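Local coordinates for cyclic dimeric GMP binding protein (Pseudomonas fluorescens, PDB 3PJV) that probably acts as a c-di-GMP receptor whose periplasmic domain relays the intracellular signal outward to control periplasmic proteolysis by LapG, at residues Ile58-Leu63 against Thr68-Asn73. Numbering follows the deposited sequence.
Sequences IRVVDL and TIVERN
Arg59 reaches across to Thr68 with its chain extended, CG anti to the backbone N (chi1 -178°), and presents the NE/NH2 edge of its guanidinium to a single oxygen: NE and NH2 both donate hydrogen bonds to the in-plane Thr68 OG1 (2.8 and 3.1 Å), the NE bond the straighter (159° against 137°). Val61 CG2 covers one face of that group, 3.3 Å above its centre, while NH1 forms a salt bridge with Glu111 of the second subunit. Arg59 CG also runs beside Glu71 CB at 4.0 Å. A leucine in place of Arg59 would probably leave Thr68 OG1 without its two donors and Glu111 of the second subunit without its charged mate. The strands form an antiparallel beta hairpin with a classic bulge, Ile69 and Val70 both facing Val60, whose O accepts from Ile69 N and whose N donates to Val70 O (2.9 Å). On the face carrying Val60, its CG2 meets Val70 CG1 at 3.7 Å and its CG1 meets Ile69 CD1 at 4.0 Å; Val46 of helix 39-50 packs against both valines. Ile69 CG1 lies 3.7 Å from Asp62 CB, while Asp62 OD1 accepts a hydrogen bond from Thr65 N. Ile58 to Val61 also pair antiparallel with a strand of the second subunit.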
loop_
_atom_site.group_PDB
_atom_site.type_symbol
_atom_site.label_atom_id
_atom_site.label_comp_id
_atom_site.label_asym_id
_atom_site.label_seq_id
_atom_site.Cartn_x
_atom_site.Cartn_y
_atom_site.Cartn_z
ATOM N N ILE A 58 -9.988 2.968 9.940
ATOM C CA ILE A 58 -11.013 2.049 9.432
ATOM C C ILE A 58 -12.023 1.871 10.550
ATOM O O ILE A 58 -11.655 1.656 11.699
ATOM C CB ILE A 58 -10.444 0.675 9.065
ATOM C CG1 ILE A 58 -9.378 0.824 7.982
ATOM C CG2 ILE A 58 -11.557 -0.269 8.549
ATOM C CD1 ILE A 58 -8.731 -0.482 7.592
ATOM N N ARG A 59 -13.297 1.981 10.214
ATOM C CA ARG A 59 -14.353 1.840 11.192
ATOM C C ARG A 59 -15.476 1.011 10.581
ATOM O O ARG A 59 -15.787 1.161 9.404
ATOM C CB ARG A 59 -14.859 3.233 11.587
ATOM C CG ARG A 59 -15.942 3.275 12.647
ATOM C CD ARG A 59 -16.377 4.722 12.875
ATOM N NE ARG A 59 -17.502 4.833 13.789
ATOM C CZ ARG A 59 -18.565 5.605 13.583
ATOM N NH1 ARG A 59 -18.651 6.345 12.482
ATOM N NH2 ARG A 59 -19.547 5.636 14.479
ATOM N N VAL A 60 -16.070 0.127 11.373
ATOM C CA VAL A 60 -17.238 -0.632 10.922
ATOM C C VAL A 60 -18.369 -0.229 11.840
ATOM O O VAL A 60 -18.240 -0.295 13.055
ATOM C CB VAL A 60 -16.988 -2.160 10.998
ATOM C CG1 VAL A 60 -18.218 -2.933 10.519
ATOM C CG2 VAL A 60 -15.742 -2.522 10.179
ATOM N N VAL A 61 -19.455 0.242 11.246
ATOM C CA VAL A 61 -20.596 0.757 11.995
ATOM C C VAL A 61 -21.815 -0.151 11.816
ATOM O O VAL A 61 -22.181 -0.509 10.696
ATOM C CB VAL A 61 -20.944 2.197 11.553
ATOM C CG1 VAL A 61 -22.197 2.710 12.284
ATOM C CG2 VAL A 61 -19.754 3.118 11.793
ATOM N N ASP A 62 -22.425 -0.538 12.932
ATOM C CA ASP A 62 -23.632 -1.354 12.889
ATOM C C ASP A 62 -24.804 -0.444 12.521
ATOM O O ASP A 62 -25.092 0.510 13.227
ATOM C CB ASP A 62 -23.859 -2.016 14.254
ATOM C CG ASP A 62 -25.095 -2.922 14.278
ATOM O OD1 ASP A 62 -26.200 -2.440 13.964
ATOM O OD2 ASP A 62 -24.954 -4.120 14.592
ATOM N N LEU A 63 -25.464 -0.728 11.402
ATOM C CA LEU A 63 -26.531 0.159 10.910
ATOM C C LEU A 63 -27.809 0.147 11.756
ATOM O O LEU A 63 -28.553 1.134 11.782
ATOM C CB LEU A 63 -26.861 -0.154 9.448
ATOM C CG LEU A 63 -25.779 0.259 8.450
ATOM C CD1 LEU A 63 -26.164 -0.133 7.034
ATOM C CD2 LEU A 63 -25.511 1.758 8.543
ATOM N N THR A 68 -20.343 1.853 16.781
ATOM C CA THR A 68 -19.122 1.312 16.206
ATOM C C THR A 68 -18.942 -0.129 16.661
ATOM O O THR A 68 -19.006 -0.428 17.851
ATOM C CB THR A 68 -17.916 2.133 16.646
ATOM O OG1 THR A 68 -18.073 3.478 16.177
ATOM C CG2 THR A 68 -16.638 1.541 16.076
ATOM N N ILE A 69 -18.729 -1.024 15.707
ATOM C CA ILE A 69 -18.502 -2.428 16.013
ATOM C C ILE A 69 -17.018 -2.619 16.286
ATOM O O ILE A 69 -16.614 -3.255 17.264
ATOM C CB ILE A 69 -18.900 -3.318 14.824
ATOM C CG1 ILE A 69 -20.413 -3.255 14.587
ATOM C CG2 ILE A 69 -18.418 -4.749 15.043
ATOM C CD1 ILE A 69 -20.842 -3.925 13.306
ATOM N N VAL A 70 -16.205 -2.046 15.411
ATOM C CA VAL A 70 -14.760 -2.083 15.572
ATOM C C VAL A 70 -14.171 -0.866 14.887
ATOM O O VAL A 70 -14.700 -0.382 13.896
ATOM C CB VAL A 70 -14.149 -3.379 14.994
ATOM C CG1 VAL A 70 -14.246 -3.382 13.493
ATOM C CG2 VAL A 70 -12.694 -3.530 15.439
ATOM N N GLU A 71 -13.092 -0.344 15.439
ATOM C CA GLU A 71 -12.392 0.742 14.764
ATOM C C GLU A 71 -10.903 0.773 15.068
ATOM O O GLU A 71 -10.432 0.209 16.052
ATOM C CB GLU A 71 -13.017 2.093 15.095
ATOM C CG GLU A 71 -12.782 2.548 16.500
ATOM C CD GLU A 71 -13.395 3.907 16.766
ATOM O OE1 GLU A 71 -13.260 4.799 15.900
ATOM O OE2 GLU A 71 -14.018 4.075 17.836
ATOM N N ARG A 72 -10.181 1.444 14.186
ATOM C CA ARG A 72 -8.744 1.533 14.277
ATOM C C ARG A 72 -8.350 2.903 13.756
ATOM O O ARG A 72 -8.888 3.375 12.765
ATOM C CB ARG A 72 -8.104 0.454 13.400
ATOM C CG ARG A 72 -8.271 -0.984 13.912
ATOM C CD ARG A 72 -7.441 -1.212 15.147
ATOM N NE ARG A 72 -7.401 -2.605 15.589
ATOM C CZ ARG A 72 -8.347 -3.183 16.326
ATOM N NH1 ARG A 72 -9.426 -2.494 16.686
ATOM N NH2 ARG A 72 -8.224 -4.453 16.696
ATOM N N ASN A 73 -7.395 3.534 14.424
ATOM C CA ASN A 73 -6.955 4.852 14.024
ATOM C C ASN A 73 -5.454 4.927 14.128
ATOM O O ASN A 73 -4.875 4.402 15.079
ATOM C CB ASN A 73 -7.568 5.925 14.935
ATOM C CG ASN A 73 -9.010 6.212 14.608
ATOM O OD1 ASN A 73 -9.307 7.097 13.807
ATOM N ND2 ASN A 73 -9.921 5.472 15.227
#